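Local coordinates for protein putative neuraminyllactose-binding hemagglutinin homolog (Helicobacter pylori, PDB 3BGH) that is of unproven function but probably acts as an outer-membrane lipoprotein adhesin of the flagellar sheath, with a proposed role in binding neuraminyllactose-type sialylated sugars, at residues L41-I46 with S63-L68; K50-S55 with V106-D111; K95-L100 with H216-S221; I125-G130 with K154-I159. All blocks are in the same frame, centred on the assembly; numbering follows the deposited sequence.

Contact 1: residues L41-I46 with S63-L68; sequences LIEPKI and SLFLQL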
# COMPACT_ATOMS: atom_id res chain seq x y z
N LEU A 41 -10.26 22.58 -4.37
CA LEU A 41 -9.18 21.66 -4.09
C LEU A 41 -9.07 21.47 -2.59
O LEU A 41 -8.90 22.44 -1.87
CB LEU A 41 -7.88 22.21 -4.64
CG LEU A 41 -6.82 21.17 -4.97
CD1 LEU A 41 -7.29 20.42 -6.20
CD2 LEU A 41 -5.48 21.83 -5.20
N ILE A 42 -9.21 20.23 -2.13
CA ILE A 42 -9.11 19.90 -0.70
C ILE A 42 -7.70 19.41 -0.40
O ILE A 42 -7.06 18.83 -1.27
CB ILE A 42 -10.16 18.84 -0.32
CG1 ILE A 42 -11.54 19.42 -0.56
CG2 ILE A 42 -10.05 18.44 1.13
CD1 ILE A 42 -12.65 18.55 -0.07
N GLU A 43 -7.20 19.67 0.82
CA GLU A 43 -5.83 19.33 1.17
C GLU A 43 -5.73 17.80 1.15
O GLU A 43 -6.57 17.16 1.77
CB GLU A 43 -5.46 19.90 2.56
CG GLU A 43 -3.94 19.86 2.94
CD GLU A 43 -3.59 20.56 4.28
OE1 GLU A 43 -4.20 20.22 5.34
OE2 GLU A 43 -2.69 21.44 4.29
N PRO A 44 -4.73 17.23 0.44
CA PRO A 44 -4.62 15.79 0.27
C PRO A 44 -4.35 15.11 1.60
O PRO A 44 -3.57 15.63 2.40
CB PRO A 44 -3.39 15.63 -0.64
CG PRO A 44 -3.21 16.91 -1.30
CD PRO A 44 -3.61 17.91 -0.23
N LYS A 45 -5.03 14.00 1.84
CA LYS A 45 -4.80 13.15 3.00
C LYS A 45 -3.98 11.91 2.61
O LYS A 45 -4.54 10.98 2.03
CB LYS A 45 -6.15 12.68 3.55
CG LYS A 45 -6.66 13.48 4.71
CD LYS A 45 -7.31 14.79 4.29
CE LYS A 45 -7.66 15.67 5.54
NZ LYS A 45 -7.69 17.12 5.17
N ILE A 46 -2.68 11.92 2.89
CA ILE A 46 -1.79 10.81 2.56
C ILE A 46 -1.16 10.24 3.83
O ILE A 46 -0.29 10.85 4.41
CB ILE A 46 -0.62 11.21 1.59
CG1 ILE A 46 -1.06 12.16 0.45
CG2 ILE A 46 0.11 9.98 1.06
CD1 ILE A 46 -2.01 11.58 -0.58
N SER A 63 3.17 20.16 -0.97
CA SER A 63 3.62 20.40 -2.32
C SER A 63 2.58 20.06 -3.40
O SER A 63 2.45 20.80 -4.36
CB SER A 63 4.93 19.70 -2.58
OG SER A 63 5.85 20.13 -1.60
N LEU A 64 1.85 18.97 -3.21
CA LEU A 64 0.87 18.48 -4.20
C LEU A 64 -0.26 19.49 -4.30
O LEU A 64 -0.78 19.78 -5.37
CB LEU A 64 0.29 17.10 -3.80
CG LEU A 64 1.04 15.79 -4.05
CD1 LEU A 64 0.16 14.60 -3.67
CD2 LEU A 64 1.47 15.63 -5.53
N PHE A 65 -0.60 20.02 -3.14
CA PHE A 65 -1.70 20.94 -2.98
C PHE A 65 -1.39 22.26 -3.72
O PHE A 65 -2.21 22.77 -4.48
CB PHE A 65 -1.87 21.14 -1.49
CG PHE A 65 -3.12 21.83 -1.10
CD1 PHE A 65 -4.31 21.56 -1.75
CD2 PHE A 65 -3.11 22.74 -0.05
CE1 PHE A 65 -5.49 22.21 -1.37
CE2 PHE A 65 -4.27 23.40 0.33
CZ PHE A 65 -5.47 23.13 -0.32
N LEU A 66 -0.18 22.79 -3.55
CA LEU A 66 0.12 24.10 -4.10
C LEU A 66 0.34 23.95 -5.59
O LEU A 66 -0.22 24.71 -6.38
CB LEU A 66 1.34 24.74 -3.44
CG LEU A 66 1.31 25.01 -1.92
CD1 LEU A 66 2.68 25.46 -1.47
CD2 LEU A 66 0.25 26.04 -1.51
N GLN A 67 1.11 22.94 -5.95
CA GLN A 67 1.36 22.63 -7.34
C GLN A 67 0.11 22.34 -8.16
O GLN A 67 0.02 22.74 -9.31
CB GLN A 67 2.32 21.49 -7.43
CG GLN A 67 3.70 21.84 -6.93
CD GLN A 67 4.74 21.36 -7.89
OE1 GLN A 67 5.25 20.24 -7.78
NE2 GLN A 67 5.01 22.18 -8.92
N LEU A 68 -0.84 21.62 -7.59
CA LEU A 68 -2.07 21.37 -8.30
C LEU A 68 -2.88 22.64 -8.47
O LEU A 68 -3.59 22.80 -9.45
CB LEU A 68 -2.89 20.29 -7.63
CG LEU A 68 -2.47 18.96 -8.22
CD1 LEU A 68 -2.93 17.84 -7.31
CD2 LEU A 68 -3.00 18.81 -9.70
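Phe65 is the centre of this contact: it reaches off helix 54-73 and lays its ring against the backbone of 41-43. Its CG is anti to the backbone N (chi1 -168°), which swings the ring out from the helix flank to the strand. There Glu43 CA sits over one ring face, a CH-pi contact with 4.0 Å from Glu43 CA to the Phe65 ring centroid and only 15° off the normal. At the ring edge, close to its plane, the carbonyl Leu41 O comes within 3.5 Å of Phe65 CE1.

Leu41 slides past the ring in the opposite direction. Its CD2 branch does the touching, 3.7 Å from Phe65 CD1, and the same methyl rests 3.9 Å from Leu68 CB, one helical turn further on. Strand 38-48, helix 54-73 and strand 78-82 form a beta-alpha-beta crossover, and this contact is where the helix packs on the first strand of that unit; the strand is interrupted along its length.

Pro44 takes the other end of the Phe65 side chain, crossing it obliquely with Pro44 CD 3.9 Å from Phe65 CB. Pro44 CG also lies 4.3 Å from Leu64 CB, on the flank where Leu64 and Leu68 pack on Met102 of strand 98-114 and on helix 186-208, at Met202 and Ile205 respectively.

Contact 2: residues K50-S55 with V106-D111; sequences KVIPES and VAILED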
# COMPACT_ATOMS: atom_id res chain seq x y z
N LYS A 50 5.57 3.73 9.57
CA LYS A 50 6.40 4.20 10.70
C LYS A 50 7.83 4.66 10.35
O LYS A 50 8.48 5.41 11.08
CB LYS A 50 6.43 3.13 11.79
CG LYS A 50 7.37 1.95 11.56
CD LYS A 50 7.27 0.99 12.75
CE LYS A 50 8.15 -0.26 12.56
NZ LYS A 50 7.93 -1.33 13.65
N VAL A 51 8.29 4.20 9.20
CA VAL A 51 9.65 4.41 8.71
C VAL A 51 9.85 5.84 8.17
O VAL A 51 10.99 6.35 8.14
CB VAL A 51 9.90 3.28 7.69
CG1 VAL A 51 10.48 3.76 6.38
CG2 VAL A 51 10.69 2.15 8.36
N ILE A 52 8.74 6.49 7.79
CA ILE A 52 8.73 7.82 7.14
C ILE A 52 8.46 8.99 8.15
O ILE A 52 7.46 8.99 8.83
CB ILE A 52 7.66 7.87 5.99
CG1 ILE A 52 7.98 6.84 4.91
CG2 ILE A 52 7.58 9.27 5.37
CD1 ILE A 52 6.85 6.60 3.86
N PRO A 53 9.36 9.97 8.24
CA PRO A 53 9.12 11.12 9.15
C PRO A 53 7.84 11.88 8.81
O PRO A 53 7.56 12.12 7.64
CB PRO A 53 10.35 12.03 8.92
CG PRO A 53 11.44 11.04 8.35
CD PRO A 53 10.66 10.04 7.55
N GLU A 54 7.08 12.25 9.83
CA GLU A 54 5.87 13.06 9.67
C GLU A 54 6.07 14.31 8.84
O GLU A 54 5.15 14.74 8.12
CB GLU A 54 5.32 13.47 11.03
CG GLU A 54 4.56 12.38 11.80
CD GLU A 54 3.95 12.91 13.08
OE1 GLU A 54 2.77 12.55 13.38
OE2 GLU A 54 4.63 13.72 13.79
N SER A 55 7.25 14.91 8.91
CA SER A 55 7.48 16.11 8.13
C SER A 55 7.47 15.84 6.62
O SER A 55 7.10 16.73 5.84
CB SER A 55 8.77 16.75 8.53
OG SER A 55 9.85 15.87 8.27
N VAL A 106 1.33 5.90 1.49
CA VAL A 106 2.59 5.40 0.98
C VAL A 106 3.36 4.81 2.14
O VAL A 106 3.40 5.38 3.23
CB VAL A 106 3.39 6.46 0.16
CG1 VAL A 106 3.75 7.64 0.99
CG2 VAL A 106 4.67 5.84 -0.41
N ALA A 107 3.93 3.63 1.93
CA ALA A 107 4.67 2.95 2.96
C ALA A 107 5.98 2.50 2.36
O ALA A 107 6.05 2.19 1.18
CB ALA A 107 3.88 1.79 3.49
N ILE A 108 7.01 2.48 3.19
CA ILE A 108 8.30 1.97 2.76
C ILE A 108 8.66 0.70 3.58
O ILE A 108 8.58 0.66 4.81
CB ILE A 108 9.35 3.10 2.75
CG1 ILE A 108 9.02 4.02 1.58
CG2 ILE A 108 10.77 2.55 2.59
CD1 ILE A 108 9.66 5.33 1.58
N LEU A 109 8.97 -0.36 2.84
CA LEU A 109 9.46 -1.60 3.42
C LEU A 109 10.97 -1.62 3.29
O LEU A 109 11.53 -1.21 2.29
CB LEU A 109 8.87 -2.79 2.68
CG LEU A 109 7.42 -3.17 2.99
CD1 LEU A 109 6.41 -2.10 2.56
CD2 LEU A 109 7.14 -4.45 2.28
N GLU A 110 11.61 -2.10 4.34
CA GLU A 110 13.06 -2.05 4.45
C GLU A 110 13.62 -3.44 4.36
O GLU A 110 12.95 -4.40 4.74
CB GLU A 110 13.48 -1.36 5.76
CG GLU A 110 13.16 0.14 5.74
CD GLU A 110 13.56 0.88 6.99
OE1 GLU A 110 13.83 0.24 8.03
OE2 GLU A 110 13.60 2.14 6.94
N ASP A 111 14.84 -3.53 3.82
CA ASP A 111 15.68 -4.73 3.93
C ASP A 111 15.09 -5.93 3.18
O ASP A 111 14.83 -7.00 3.74
CB ASP A 111 16.00 -5.07 5.41
CG ASP A 111 16.93 -4.04 6.08
OD1 ASP A 111 17.76 -3.40 5.40
OD2 ASP A 111 16.84 -3.86 7.31
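The Glu110 carboxylate is the flat side-chain group of this contact, no aromatic ring taking part, and Val51 CG2 lies over one of its faces. That methyl is 3.2 Å from Glu110 OE2 and 3.4 Å from Glu110 CD, so it sits above the OE2 side of the carboxylate. The two side chains meet tip to tip, Glu110 with its chain extended beyond CG. Val51 itself is nearly eclipsed about its CA-CB bond (chi1 132°).

Its second branch turns to the strand: Val51 CG1 rests 3.9 Å from Ile108 CB, crossing that side chain at about a right angle. Ile52 crosses Ile108 in the same way from further along the loop. With CG1 beside the backbone N (chi1 -60°) and the chain then extended, Ile52 CD1 is carried down to 3.8 Å from Ile108 CD1. Ile52 CD1 also lies 3.7 Å from Val106 O.

The loop leading into helix 54-73 is thus laid across strand 98-114, and Asn49 OD1 ties it down further by bonding Ile108 N. Beyond the strand, Ala107 and Leu109 pack on Asn105 and Tyr131 of the second subunit.

No hydrogen bond crosses between the segments: Val51 and Ile52 make the join largely apolar, with the Glu110 carboxylate against methyls. Those methyls and nearby Asp126 may raise its proton affinity, which His186, also touching, could offset if charged.

Contact 3: residues K95-L100 with H216-S221; sequences KALLVL and HYEKVS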
# COMPACT_ATOMS: atom_id res chain seq x y z
N LYS A 95 -21.38 27.44 -7.03
CA LYS A 95 -20.67 27.95 -8.21
C LYS A 95 -19.62 26.99 -8.83
O LYS A 95 -19.36 27.05 -10.03
CB LYS A 95 -20.04 29.31 -7.87
CG LYS A 95 -19.95 30.27 -9.06
CD LYS A 95 -19.70 31.72 -8.61
CE LYS A 95 -18.29 31.93 -8.03
NZ LYS A 95 -17.25 31.61 -9.06
N ALA A 96 -19.04 26.10 -8.02
CA ALA A 96 -17.90 25.27 -8.44
C ALA A 96 -18.29 24.26 -9.51
O ALA A 96 -19.42 23.78 -9.52
CB ALA A 96 -17.31 24.56 -7.25
N LEU A 97 -17.37 23.96 -10.41
CA LEU A 97 -17.56 22.86 -11.34
C LEU A 97 -17.37 21.51 -10.64
O LEU A 97 -18.14 20.58 -10.85
CB LEU A 97 -16.56 22.95 -12.49
CG LEU A 97 -16.58 21.73 -13.43
CD1 LEU A 97 -17.87 21.72 -14.24
CD2 LEU A 97 -15.33 21.64 -14.32
N LEU A 98 -16.37 21.43 -9.77
CA LEU A 98 -15.76 20.18 -9.38
C LEU A 98 -15.13 20.39 -8.02
O LEU A 98 -14.67 21.49 -7.70
CB LEU A 98 -14.69 19.87 -10.42
CG LEU A 98 -13.79 18.65 -10.46
CD1 LEU A 98 -14.49 17.40 -9.98
CD2 LEU A 98 -13.33 18.45 -11.89
N VAL A 99 -15.15 19.34 -7.20
CA VAL A 99 -14.33 19.28 -6.00
C VAL A 99 -13.37 18.12 -6.18
O VAL A 99 -13.80 17.01 -6.42
CB VAL A 99 -15.16 18.99 -4.76
CG1 VAL A 99 -14.27 19.08 -3.51
CG2 VAL A 99 -16.30 19.95 -4.66
N LEU A 100 -12.08 18.40 -6.10
CA LEU A 100 -11.05 17.40 -6.17
C LEU A 100 -10.55 17.13 -4.77
O LEU A 100 -10.40 18.03 -3.95
CB LEU A 100 -9.92 17.87 -7.06
CG LEU A 100 -10.15 18.01 -8.56
CD1 LEU A 100 -8.86 18.51 -9.18
CD2 LEU A 100 -10.52 16.67 -9.18
N HIS A 216 -14.77 17.30 -21.38
CA HIS A 216 -15.62 16.12 -21.44
C HIS A 216 -16.43 15.99 -20.14
O HIS A 216 -17.65 15.82 -20.19
CB HIS A 216 -14.81 14.86 -21.76
CG HIS A 216 -15.67 13.64 -21.91
ND1 HIS A 216 -16.20 12.95 -20.83
CD2 HIS A 216 -16.12 13.00 -23.02
CE1 HIS A 216 -16.92 11.94 -21.28
NE2 HIS A 216 -16.90 11.96 -22.60
N TYR A 217 -15.76 16.07 -19.00
CA TYR A 217 -16.39 16.04 -17.69
C TYR A 217 -17.46 17.11 -17.58
O TYR A 217 -18.52 16.84 -17.06
CB TYR A 217 -15.33 16.28 -16.61
CG TYR A 217 -15.83 16.17 -15.21
CD1 TYR A 217 -15.66 14.98 -14.49
CD2 TYR A 217 -16.47 17.24 -14.59
CE1 TYR A 217 -16.10 14.86 -13.20
CE2 TYR A 217 -16.92 17.13 -13.27
CZ TYR A 217 -16.73 15.94 -12.59
OH TYR A 217 -17.18 15.79 -11.28
N GLU A 218 -17.15 18.32 -18.07
CA GLU A 218 -18.12 19.45 -18.09
C GLU A 218 -19.39 19.06 -18.86
O GLU A 218 -20.49 19.16 -18.34
CB GLU A 218 -17.49 20.73 -18.66
CG GLU A 218 -16.65 21.56 -17.65
CD GLU A 218 -15.32 22.11 -18.21
OE1 GLU A 218 -15.12 22.24 -19.45
OE2 GLU A 218 -14.43 22.44 -17.38
N LYS A 219 -19.20 18.55 -20.07
CA LYS A 219 -20.30 18.04 -20.87
C LYS A 219 -21.08 16.94 -20.14
O LYS A 219 -22.31 16.96 -20.13
CB LYS A 219 -19.79 17.55 -22.23
CG LYS A 219 -20.82 17.55 -23.37
CD LYS A 219 -21.25 18.97 -23.79
CE LYS A 219 -20.34 19.55 -24.88
NZ LYS A 219 -18.88 19.58 -24.49
N VAL A 220 -20.38 16.00 -19.51
CA VAL A 220 -21.04 14.89 -18.81
C VAL A 220 -21.95 15.33 -17.66
O VAL A 220 -23.07 14.85 -17.57
CB VAL A 220 -20.03 13.78 -18.38
CG1 VAL A 220 -20.61 12.89 -17.32
CG2 VAL A 220 -19.65 12.94 -19.56
N SER A 221 -21.49 16.23 -16.80
CA SER A 221 -22.39 16.81 -15.78
C SER A 221 -23.60 17.55 -16.41
O SER A 221 -24.74 17.34 -15.99
CB SER A 221 -21.65 17.68 -14.74
OG SER A 221 -20.51 18.30 -15.28
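Two consecutive leucines, Leu97 and Leu98, meet helix 211-223 where the chain enters strand 98-114, each against a different helix side chain. The aromatic contact belongs to Leu98 and Tyr217. Tyr217 CG is anti to the backbone N (chi1 -176°), sending the ring from the helix toward the sheet, and Leu98 crosses it obliquely. Leu98 CD2 stands over one face as a CH-pi donor, 4.3 Å from the centroid of the Tyr217 ring and 19° off its normal, displaced toward the rim. The sister methyl slips to the phenol end: Leu98 CD1 is 3.7 Å from Tyr217 CZ and 3.4 Å from Tyr217 OH. Leu98 also packs on Phe136 of strand 123-137 and is buried, whereas Leu97 is partly exposed.

The aliphatic contact is Leu97 against the stem of Glu218, the two crossing at about a right angle. Both methyls straddle Glu218 CG, Leu97 CD1 and Leu97 CD2 each 3.6 Å from it. The bend of the Glu218 chain at chi2 (138°) brings the carboxylate to the leucine, with Glu218 OE2 3.3 Å from Leu97 CD2.

A polar detail lies within the helix: Ser221 OG is within reach of both Tyr217 O and Glu218 O.

With no hydrogen bond or salt bridge passing between the segments, the C-terminal helix is held to the end of the sheet's central strand here by dispersion and CH-pi contacts, and the Glu218 carboxylate borders the leucine methyls without a polar bond to the 95-100 segment.

Contact 4: residues I125-G130 with K154-I159; sequences IDMSSG and KIKAVI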
# COMPACT_ATOMS: atom_id res chain seq x y z
N ILE A 125 17.55 -3.84 -0.74
CA ILE A 125 16.82 -2.64 -1.18
C ILE A 125 15.77 -2.25 -0.16
O ILE A 125 15.42 -3.04 0.70
CB ILE A 125 16.07 -2.86 -2.52
CG1 ILE A 125 14.84 -3.75 -2.31
CG2 ILE A 125 16.97 -3.42 -3.61
CD1 ILE A 125 13.97 -3.87 -3.49
N ASP A 126 15.29 -1.02 -0.25
CA ASP A 126 14.04 -0.62 0.33
C ASP A 126 13.03 -0.47 -0.82
O ASP A 126 13.43 -0.20 -1.95
CB ASP A 126 14.19 0.69 1.09
CG ASP A 126 14.89 0.52 2.43
OD1 ASP A 126 15.07 -0.66 2.86
OD2 ASP A 126 15.28 1.55 3.04
N MET A 127 11.75 -0.65 -0.54
CA MET A 127 10.73 -0.65 -1.58
C MET A 127 9.42 -0.14 -1.04
O MET A 127 9.02 -0.51 0.06
CB MET A 127 10.53 -2.08 -2.14
CG MET A 127 9.58 -2.18 -3.39
SD MET A 127 9.30 -3.88 -4.07
CE MET A 127 8.33 -4.51 -2.76
N SER A 128 8.72 0.67 -1.84
CA SER A 128 7.45 1.20 -1.43
C SER A 128 6.24 0.32 -1.74
O SER A 128 6.26 -0.57 -2.62
CB SER A 128 7.24 2.49 -2.15
OG SER A 128 6.92 2.14 -3.48
N SER A 129 5.15 0.63 -1.06
CA SER A 129 3.82 0.19 -1.43
C SER A 129 2.92 1.40 -1.23
O SER A 129 3.36 2.44 -0.72
CB SER A 129 3.38 -0.98 -0.55
OG SER A 129 3.05 -0.51 0.75
N GLY A 130 1.66 1.27 -1.58
CA GLY A 130 0.69 2.32 -1.42
C GLY A 130 0.03 2.69 -2.73
O GLY A 130 0.27 2.11 -3.74
N LYS A 154 6.09 -0.62 -5.48
CA LYS A 154 7.26 -1.15 -6.24
C LYS A 154 8.35 -0.15 -6.62
O LYS A 154 9.22 -0.46 -7.45
CB LYS A 154 6.84 -1.98 -7.47
CG LYS A 154 5.82 -3.06 -7.19
CD LYS A 154 6.43 -4.34 -6.69
CE LYS A 154 5.55 -5.56 -7.08
NZ LYS A 154 6.16 -6.86 -6.65
N ILE A 155 8.34 1.03 -6.04
CA ILE A 155 9.47 1.93 -6.16
C ILE A 155 10.67 1.53 -5.26
O ILE A 155 10.54 1.44 -4.04
CB ILE A 155 9.03 3.39 -5.94
CG1 ILE A 155 7.98 3.77 -7.02
CG2 ILE A 155 10.22 4.29 -6.05
CD1 ILE A 155 7.43 5.17 -6.96
N LYS A 156 11.85 1.33 -5.87
CA LYS A 156 12.99 0.73 -5.14
C LYS A 156 14.24 1.62 -4.99
O LYS A 156 14.60 2.40 -5.89
CB LYS A 156 13.44 -0.62 -5.75
CG LYS A 156 12.38 -1.50 -6.39
CD LYS A 156 12.97 -2.88 -6.86
CE LYS A 156 11.99 -3.68 -7.73
NZ LYS A 156 12.07 -5.19 -7.49
N ALA A 157 14.91 1.48 -3.85
CA ALA A 157 16.22 2.06 -3.66
C ALA A 157 17.18 1.01 -3.12
O ALA A 157 16.93 0.34 -2.14
CB ALA A 157 16.13 3.23 -2.72
N VAL A 158 18.32 0.90 -3.78
CA VAL A 158 19.36 -0.00 -3.34
C VAL A 158 20.09 0.59 -2.14
O VAL A 158 20.51 1.74 -2.18
CB VAL A 158 20.34 -0.27 -4.45
CG1 VAL A 158 21.44 -1.19 -3.96
CG2 VAL A 158 19.61 -0.87 -5.61
N ILE A 159 20.20 -0.20 -1.07
CA ILE A 159 20.93 0.21 0.11
C ILE A 159 22.27 -0.51 0.25
O ILE A 159 23.22 0.05 0.81
CB ILE A 159 20.11 0.06 1.41
CG1 ILE A 159 19.47 -1.31 1.51
CG2 ILE A 159 19.06 1.14 1.47
CD1 ILE A 159 18.61 -1.50 2.78
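Ser128 has its OG between the backbone N and the carbonyl carbon (chi1 74°), and Met127 runs extended until it bends at chi3 (70°); these two settings bring their ends onto the neighbouring strand. Ser128 OG accepts a bond from Ile155 N at 3.1 Å and passes its own proton to Val152 O, so the hydroxyl is gripped twice. Met127 lies alongside Lys154, pointing the same way, with Met127 SD 3.9 Å from Lys154 CD.

Backbone bonds set the register. Asp126 N to Ala157 O (2.8 Å) and Ala157 N to Asp126 O (2.9 Å) close a hydrogen-bonded pair, with both donors in the carbonyl planes. Ser128 N reaches Ile155 O at 3.0 Å, but Lys154 N meets Ser128 O from above the carbonyl plane, at 2.9 Å, where the regular pairing gives out.

Ile125 and Met127 share a face with Lys156 and Val158; there Ile125 CD1 leans on Lys156 CD at 3.7 Å, while the ammonium of Lys156 is paired with Glu114. Asp126 and Ala157 point to the other face, under helix 186-208. The Asp126 carboxylate is held by Asp111 N and His186 ND1, and Ile159 CD1 crosses it, 3.6 Å from Asp126 OD1.

With 125-130 and 156-159 running at 163° to each other, strands 123-137 and 144-161 make an antiparallel beta hairpin that finishes one side of the chain's mixed sheet.

Everything here hangs on one mixed sheet, in the order 78-82, 38-48, 98-114, 123-137, 144-161. Contacts 1 and 2, centres about 20 Å apart, share helix 54-73, and their segments alternate along the chain. Strand 98-114 spans the elongated molecule, carrying contact 3 at one end and contact 2 at the other, about 36 Å between centres; along the chain contact 4 lies between the two segments of contact 3. Contacts 2 and 4 are close, about 10 Å between centres, joined directly by Leu109 N to Met127 O and Ala107 O to Ser129 N. Both also touch the second subunit, so that end of the sheet belongs to the dimer interface, whereas contacts 1 and 3 meet no other chain.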